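Local coordinates for protein DNA polymerase III subunit beta (Deinococcus radiodurans, PDB 4TRT) that probably acts as a sliding clamp, a ring-shaped head-to-tail homodimer around DNA that confers tethering and processivity on DNA polymerases, at residues V140-S145 against G351-V356; G172-I177 against A317-D322. All coordinates share one frame; numbering follows the deposited sequence.

Contact 1. Residues V140-S145 against G351-V356; sequences VRYAAS and GGYMAV. Unlike the reference sequence in segment 351-356: Gly351 (reference Arg), Gly352 (reference Arg), Tyr353 (reference Val), Met354 (reference Tyr), Ala355 (reference Gly), Val356 (reference Gly).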
ATOM      1  N   VAL A 140       7.587 -20.808  10.376  1.00 36.63           N
ATOM      2  CA  VAL A 140       7.045 -22.082   9.837  1.00 33.68           C
ATOM      3  C   VAL A 140       5.665 -22.009   9.212  1.00 35.03           C
ATOM      4  O   VAL A 140       5.292 -22.910   8.477  1.00 35.50           O
ATOM      5  CB  VAL A 140       7.071 -23.206  10.885  1.00 33.18           C
ATOM      6  CG1 VAL A 140       8.471 -23.290  11.497  1.00 32.11           C
ATOM      7  CG2 VAL A 140       5.961 -23.008  11.932  1.00 30.43           C
ATOM      8  N   ARG A 141       4.947 -20.910   9.441  1.00 37.43           N
ATOM      9  CA  ARG A 141       3.529 -20.768   9.078  1.00 38.80           C
ATOM     10  C   ARG A 141       3.232 -21.012   7.594  1.00 38.41           C
ATOM     11  O   ARG A 141       2.220 -21.618   7.252  1.00 39.26           O
ATOM     12  CB  ARG A 141       3.060 -19.351   9.493  1.00 43.18           C
ATOM     13  CG  ARG A 141       1.918 -18.740   8.694  1.00 45.60           C
ATOM     14  CD  ARG A 141       0.643 -19.391   9.137  1.00 48.88           C
ATOM     15  NE  ARG A 141      -0.570 -18.927   8.462  1.00 49.50           N
ATOM     16  CZ  ARG A 141      -1.181 -19.570   7.474  1.00 48.48           C
ATOM     17  NH1 ARG A 141      -0.668 -20.679   6.941  1.00 44.54           N
ATOM     18  NH2 ARG A 141      -2.317 -19.080   7.005  1.00 47.79           N
ATOM     19  N   TYR A 142       4.098 -20.525   6.708  1.00 37.15           N
ATOM     20  CA  TYR A 142       3.917 -20.707   5.263  1.00 37.51           C
ATOM     21  C   TYR A 142       3.714 -22.173   4.821  1.00 36.32           C
ATOM     22  O   TYR A 142       3.119 -22.431   3.782  1.00 37.61           O
ATOM     23  CB  TYR A 142       5.119 -20.125   4.504  1.00 37.14           C
ATOM     24  CG  TYR A 142       6.392 -20.947   4.664  1.00 36.58           C
ATOM     25  CD1 TYR A 142       6.637 -22.040   3.849  1.00 35.97           C
ATOM     26  CD2 TYR A 142       7.340 -20.636   5.642  1.00 36.72           C
ATOM     27  CE1 TYR A 142       7.776 -22.803   3.990  1.00 36.71           C
ATOM     28  CE2 TYR A 142       8.488 -21.403   5.800  1.00 36.48           C
ATOM     29  CZ  TYR A 142       8.703 -22.480   4.964  1.00 35.51           C
ATOM     30  OH  TYR A 142       9.834 -23.244   5.058  1.00 36.79           O
ATOM     31  N   ALA A 143       4.234 -23.134   5.582  1.00 37.45           N
ATOM     32  CA  ALA A 143       4.203 -24.542   5.162  1.00 37.82           C
ATOM     33  C   ALA A 143       2.852 -25.225   5.379  1.00 38.17           C
ATOM     34  O   ALA A 143       2.601 -26.296   4.809  1.00 39.30           O
ATOM     35  CB  ALA A 143       5.302 -25.337   5.876  1.00 37.71           C
ATOM     36  N   ALA A 144       2.011 -24.643   6.229  1.00 37.76           N
ATOM     37  CA  ALA A 144       0.682 -25.198   6.502  1.00 41.56           C
ATOM     38  C   ALA A 144      -0.238 -24.861   5.334  1.00 44.46           C
ATOM     39  O   ALA A 144      -0.146 -23.777   4.768  1.00 48.05           O
ATOM     40  CB  ALA A 144       0.110 -24.638   7.797  1.00 37.95           C
ATOM     41  N   SER A 145      -1.117 -25.793   4.968  0.50 47.16           N
ATOM     42  CA  SER A 145      -2.108 -25.529   3.927  0.50 49.14           C
ATOM     43  C   SER A 145      -3.493 -25.903   4.400  0.50 49.36           C
ATOM     44  O   SER A 145      -3.731 -27.010   4.900  0.50 45.24           O
ATOM     45  CB  SER A 145      -1.817 -26.263   2.614  0.50 49.97           C
ATOM     46  OG  SER A 145      -2.903 -26.065   1.697  0.50 50.71           O
ATOM     47  N   GLY A 351      20.108 -20.834  15.210  1.00 51.04           N
ATOM     48  CA  GLY A 351      18.826 -20.133  15.354  1.00 52.68           C
ATOM     49  C   GLY A 351      17.656 -21.107  15.465  1.00 50.74           C
ATOM     50  O   GLY A 351      16.581 -20.718  15.879  1.00 50.61           O
ATOM     51  N   GLY A 352      17.873 -22.367  15.069  1.00 45.57           N
ATOM     52  CA  GLY A 352      16.917 -23.433  15.262  1.00 45.78           C
ATOM     53  C   GLY A 352      15.982 -23.705  14.089  1.00 43.38           C
ATOM     54  O   GLY A 352      15.075 -24.527  14.224  1.00 45.98           O
ATOM     55  N   TYR A 353      16.197 -23.039  12.955  1.00 38.77           N
ATOM     56  CA  TYR A 353      15.278 -23.144  11.789  1.00 38.35           C
ATOM     57  C   TYR A 353      15.741 -24.133  10.754  1.00 37.54           C
ATOM     58  O   TYR A 353      16.911 -24.229  10.482  1.00 36.79           O
ATOM     59  CB  TYR A 353      15.084 -21.792  11.098  1.00 36.17           C
ATOM     60  CG  TYR A 353      14.278 -21.854   9.805  1.00 35.14           C
ATOM     61  CD1 TYR A 353      12.891 -22.003   9.822  1.00 35.92           C
ATOM     62  CD2 TYR A 353      14.904 -21.781   8.569  1.00 33.90           C
ATOM     63  CE1 TYR A 353      12.161 -22.050   8.635  1.00 35.11           C
ATOM     64  CE2 TYR A 353      14.180 -21.830   7.380  1.00 32.98           C
ATOM     65  CZ  TYR A 353      12.810 -21.971   7.424  1.00 32.67           C
ATOM     66  OH  TYR A 353      12.094 -22.007   6.250  1.00 33.60           O
ATOM     67  N   MET A 354      14.797 -24.840  10.132  1.00 37.28           N
ATOM     68  CA  MET A 354      15.115 -25.769   9.067  1.00 38.71           C
ATOM     69  C   MET A 354      13.899 -25.902   8.146  1.00 35.66           C
ATOM     70  O   MET A 354      12.774 -26.002   8.632  1.00 31.65           O
ATOM     71  CB  MET A 354      15.435 -27.107   9.719  1.00 44.11           C
ATOM     72  CG  MET A 354      15.784 -28.251   8.805  1.00 52.40           C
ATOM     73  SD  MET A 354      15.706 -29.787   9.762  1.00 55.79           S
ATOM     74  CE  MET A 354      16.322 -29.284  11.355  1.00 55.59           C
ATOM     75  N   ALA A 355      14.153 -25.905   6.847  1.00 33.55           N
ATOM     76  CA  ALA A 355      13.127 -26.140   5.832  1.00 35.31           C
ATOM     77  C   ALA A 355      13.498 -27.409   5.069  1.00 35.23           C
ATOM     78  O   ALA A 355      14.661 -27.607   4.719  1.00 32.87           O
ATOM     79  CB  ALA A 355      13.037 -24.973   4.861  1.00 33.07           C
ATOM     80  N   VAL A 356      12.504 -28.259   4.814  1.00 35.98           N
ATOM     81  CA  VAL A 356      12.668 -29.384   3.914  1.00 36.29           C
ATOM     82  C   VAL A 356      11.864 -29.073   2.666  1.00 37.05           C
ATOM     83  O   VAL A 356      10.677 -28.716   2.751  1.00 35.76           O
ATOM     84  CB  VAL A 356      12.183 -30.707   4.536  1.00 37.60           C
ATOM     85  CG1 VAL A 356      12.291 -31.864   3.527  1.00 37.86           C
ATOM     86  CG2 VAL A 356      12.971 -31.009   5.801  1.00 39.79           C
TER
HETATM   87  O   HOH W   1       9.903 -25.823   3.159  1.00 41.33           O
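The hydroxyl ends of Tyr142 and Tyr353 meet between segment 140-145, at the end of helix 130-140 and the turn after it, and strand 353-357. Tyr142 OH lies 2.8 Å from Tyr353 OH, a hydrogen-bonding distance, and Tyr353 OH is also hydrogen-bonded to Ala323 O. The two side chains come from opposite directions, and each hydroxyl lies at the edge of the other's ring, near its plane, so the phenols join by their polar ends without stacking. Tyr142 tucks its ring in between its own N and C=O (chi1 71°), which turns it from the turn toward the strand; in Tyr353 the ring swings to the side opposite N (chi1 174°) and runs alongside the strand until the hydroxyl reaches the turn. Tyrosine suits both places: Tyr142 has the length to reach the strand, and Tyr353 carries its oxygen to Ala323 O and Tyr142 OH. Ala355 CB packs 3.6 Å from Tyr142 OH, its methyl small enough to let the hydroxyl approach. In the plane of the Tyr142 ring, a water lies 3.2 Å from Tyr142 OH and donates to Val356 O at 3.0 Å, bridging the hydroxyl to the strand backbone; whether the Tyr142 proton goes to Tyr353 OH or to this water is not settled. Ala323 of helix 317-324 packs on both Tyr142 and Ala355, while strand 175-181, next to 353-357 in the sheet, meets Tyr142 through Ala176.

Contact 2. Residues G172-I177 against A317-D322; sequences GYRVAI and ARHVLD
Arg174 reaches from the residue just before strand 175-181, in the central domain, to helix 317-324 of the clamp's C-terminal domain, where its guanidinium lies flat on the imidazole of His319 and its edge meets Asp322. Its side chain is stretched out as far as NE, giving the arginine the length to cross a gap in which the nearest CA atoms, those of Arg174 and His319, are 8.6 Å apart. The stack is offset: group centres are 3.7 Å apart, planes 19° from parallel, and Arg174 NH1 lies over the rim of the ring, 3.4 Å from His319 CG. The same nitrogen donates an almost straight hydrogen bond (2.9 Å, N-H...O angle 173°), part of a salt bridge, to the anti lone pair of Asp322 OD2, which lies in the guanidinium plane. His319 and Asp322 are three residues apart, so both project from one side of the helix, ring under the face and carboxylate at the edge. A water accepts from Arg174 NH1 at 2.9 Å and donates to His319 O at 2.8 Å, tying the arginine to the helix backbone as well. Tyr142 touches both Arg174 and Asp322. The carboxylate probably offsets the arginine's charge; the overlying cation may disfavour protonation of the imidazole, an effect Asp322 would partly counter.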
ATOM      1  N   GLY A 172       2.780 -32.430   3.997  1.00 44.39           N
ATOM      2  CA  GLY A 172       3.106 -33.841   3.726  1.00 45.53           C
ATOM      3  C   GLY A 172       4.360 -34.029   2.876  1.00 44.98           C
ATOM      4  O   GLY A 172       4.892 -35.143   2.766  1.00 46.50           O
ATOM      5  N   TYR A 173       4.834 -32.940   2.271  1.00 44.48           N
ATOM      6  CA  TYR A 173       5.990 -32.979   1.371  1.00 45.06           C
ATOM      7  C   TYR A 173       7.046 -31.977   1.837  1.00 42.27           C
ATOM      8  O   TYR A 173       8.136 -32.388   2.272  1.00 40.89           O
ATOM      9  CB  TYR A 173       5.555 -32.683  -0.068  1.00 46.55           C
ATOM     10  CG  TYR A 173       4.513 -33.638  -0.594  1.00 49.87           C
ATOM     11  CD1 TYR A 173       3.152 -33.414  -0.364  1.00 51.92           C
ATOM     12  CD2 TYR A 173       4.878 -34.762  -1.327  1.00 54.49           C
ATOM     13  CE1 TYR A 173       2.187 -34.289  -0.847  1.00 54.03           C
ATOM     14  CE2 TYR A 173       3.920 -35.645  -1.809  1.00 55.37           C
ATOM     15  CZ  TYR A 173       2.581 -35.406  -1.565  1.00 55.21           C
ATOM     16  OH  TYR A 173       1.635 -36.276  -2.056  1.00 57.56           O
ATOM     17  N   ARG A 174       6.737 -30.679   1.764  1.00 39.30           N
ATOM     18  CA  ARG A 174       7.619 -29.691   2.403  1.00 37.69           C
ATOM     19  C   ARG A 174       7.326 -29.590   3.894  1.00 35.39           C
ATOM     20  O   ARG A 174       6.218 -29.843   4.337  1.00 35.95           O
ATOM     21  CB  ARG A 174       7.550 -28.317   1.747  1.00 38.65           C
ATOM     22  CG  ARG A 174       6.215 -27.612   1.843  1.00 40.63           C
ATOM     23  CD  ARG A 174       6.344 -26.270   1.164  1.00 42.22           C
ATOM     24  NE  ARG A 174       5.106 -25.507   1.105  1.00 41.59           N
ATOM     25  CZ  ARG A 174       5.050 -24.206   0.803  1.00 42.12           C
ATOM     26  NH1 ARG A 174       6.157 -23.519   0.549  1.00 42.03           N
ATOM     27  NH2 ARG A 174       3.885 -23.580   0.769  1.00 41.49           N
ATOM     28  N   VAL A 175       8.344 -29.185   4.650  1.00 35.44           N
ATOM     29  CA  VAL A 175       8.274 -29.100   6.092  1.00 34.17           C
ATOM     30  C   VAL A 175       9.030 -27.846   6.518  1.00 33.85           C
ATOM     31  O   VAL A 175      10.071 -27.505   5.932  1.00 33.47           O
ATOM     32  CB  VAL A 175       8.960 -30.317   6.771  1.00 36.35           C
ATOM     33  CG1 VAL A 175       8.609 -30.333   8.251  1.00 37.05           C
ATOM     34  CG2 VAL A 175       8.560 -31.634   6.100  1.00 37.66           C
ATOM     35  N   ALA A 176       8.513 -27.170   7.535  1.00 32.03           N
ATOM     36  CA  ALA A 176       9.214 -26.056   8.172  1.00 32.34           C
ATOM     37  C   ALA A 176       9.207 -26.325   9.668  1.00 33.02           C
ATOM     38  O   ALA A 176       8.166 -26.680  10.227  1.00 33.06           O
ATOM     39  CB  ALA A 176       8.523 -24.743   7.863  1.00 30.87           C
ATOM     40  N   ILE A 177      10.374 -26.150  10.285  1.00 33.69           N
ATOM     41  CA  ILE A 177      10.608 -26.426  11.703  1.00 35.39           C
ATOM     42  C   ILE A 177      11.372 -25.267  12.311  1.00 35.65           C
ATOM     43  O   ILE A 177      12.303 -24.739  11.699  1.00 35.20           O
ATOM     44  CB  ILE A 177      11.474 -27.696  11.866  1.00 37.32           C
ATOM     45  CG1 ILE A 177      10.760 -28.925  11.294  1.00 35.97           C
ATOM     46  CG2 ILE A 177      11.891 -27.931  13.330  1.00 39.72           C
ATOM     47  CD1 ILE A 177      11.684 -30.105  11.115  1.00 36.87           C
ATOM     48  N   ALA A 317      10.055 -22.159  -7.428  1.00 37.48           N
ATOM     49  CA  ALA A 317      10.723 -20.930  -6.945  1.00 38.12           C
ATOM     50  C   ALA A 317       9.986 -20.231  -5.790  1.00 37.95           C
ATOM     51  O   ALA A 317      10.623 -19.664  -4.895  1.00 37.77           O
ATOM     52  CB  ALA A 317      10.945 -19.937  -8.090  1.00 35.65           C
ATOM     53  N   ARG A 318       8.667 -20.247  -5.807  1.00 39.14           N
ATOM     54  CA  ARG A 318       7.899 -19.630  -4.729  1.00 42.82           C
ATOM     55  C   ARG A 318       8.142 -20.367  -3.409  1.00 41.28           C
ATOM     56  O   ARG A 318       8.305 -19.742  -2.358  1.00 40.73           O
ATOM     57  CB  ARG A 318       6.387 -19.600  -5.037  1.00 47.21           C
ATOM     58  CG  ARG A 318       5.572 -19.032  -3.865  1.00 53.78           C
ATOM     59  CD  ARG A 318       4.110 -18.796  -4.213  1.00 61.63           C
ATOM     60  NE  ARG A 318       3.916 -17.871  -5.337  1.00 68.05           N
ATOM     61  CZ  ARG A 318       3.994 -16.539  -5.271  1.00 72.73           C
ATOM     62  NH1 ARG A 318       4.289 -15.923  -4.128  1.00 75.24           N
ATOM     63  NH2 ARG A 318       3.789 -15.810  -6.369  1.00 73.88           N
ATOM     64  N   HIS A 319       8.160 -21.696  -3.468  1.00 40.07           N
ATOM     65  CA  HIS A 319       8.460 -22.508  -2.277  1.00 39.63           C
ATOM     66  C   HIS A 319       9.883 -22.315  -1.827  1.00 36.91           C
ATOM     67  O   HIS A 319      10.166 -22.348  -0.636  1.00 36.20           O
ATOM     68  CB  HIS A 319       8.110 -23.975  -2.511  1.00 39.35           C
ATOM     69  CG  HIS A 319       6.617 -24.195  -2.719  1.00 40.55           C
ATOM     70  ND1 HIS A 319       6.061 -25.417  -2.803  1.00 39.80           N
ATOM     71  CD2 HIS A 319       5.565 -23.275  -2.851  1.00 41.90           C
ATOM     72  CE1 HIS A 319       4.731 -25.292  -2.991  1.00 42.06           C
ATOM     73  NE2 HIS A 319       4.428 -23.980  -3.014  1.00 42.59           N
ATOM     74  N   VAL A 320      10.786 -22.068  -2.768  1.00 36.14           N
ATOM     75  CA  VAL A 320      12.187 -21.787  -2.438  1.00 34.23           C
ATOM     76  C   VAL A 320      12.265 -20.500  -1.616  1.00 34.23           C
ATOM     77  O   VAL A 320      12.918 -20.459  -0.568  1.00 33.03           O
ATOM     78  CB  VAL A 320      13.085 -21.685  -3.697  1.00 32.65           C
ATOM     79  CG1 VAL A 320      14.423 -21.056  -3.338  1.00 31.34           C
ATOM     80  CG2 VAL A 320      13.305 -23.058  -4.326  1.00 32.64           C
ATOM     81  N   LEU A 321      11.591 -19.461  -2.086  1.00 35.03           N
ATOM     82  CA  LEU A 321      11.593 -18.175  -1.400  1.00 36.00           C
ATOM     83  C   LEU A 321      10.914 -18.277  -0.041  1.00 36.10           C
ATOM     84  O   LEU A 321      11.405 -17.689   0.934  1.00 35.33           O
ATOM     85  CB  LEU A 321      10.946 -17.088  -2.255  1.00 36.37           C
ATOM     86  CG  LEU A 321      11.745 -16.717  -3.516  1.00 37.37           C
ATOM     87  CD1 LEU A 321      11.024 -15.638  -4.304  1.00 39.85           C
ATOM     88  CD2 LEU A 321      13.162 -16.278  -3.161  1.00 39.50           C
ATOM     89  N   ASP A 322       9.814 -19.029   0.037  1.00 34.16           N
ATOM     90  CA  ASP A 322       9.161 -19.311   1.331  1.00 35.62           C
ATOM     91  C   ASP A 322      10.179 -19.918   2.295  1.00 34.84           C
ATOM     92  O   ASP A 322      10.298 -19.483   3.438  1.00 35.65           O
ATOM     93  CB  ASP A 322       8.028 -20.339   1.197  1.00 37.33           C
ATOM     94  CG  ASP A 322       6.776 -19.801   0.533  1.00 40.75           C
ATOM     95  OD1 ASP A 322       6.569 -18.582   0.453  1.00 39.42           O
ATOM     96  OD2 ASP A 322       5.954 -20.650   0.115  1.00 42.16           O
TER
HETATM   97  O   HOH W   2       8.888 -24.419   0.781  1.00 35.29           O

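Contact 1 is buried and contact 2 lies at the surface, yet their centres are only about 7 Å apart, and both connect the central domain to the C-terminal part of the chain. They share a sheet: strands 353-357 and 175-181 run antiparallel as neighbours, with backbone bonds pairing Met354 with Ile177 and Val356 with Val175. Helix 317-324 belongs to both, supplying charged and aromatic side chains to contact 2 and, through Ala323, a carbonyl and a methyl beside contact 1. Tyr142 joins the two sites by touching Arg174 and Asp322. The chemistry follows depth: neutral hydroxyls and a methyl toward the interior, and an ion pair with a stacked imidazole nearer the surface, where the residues are partly exposed.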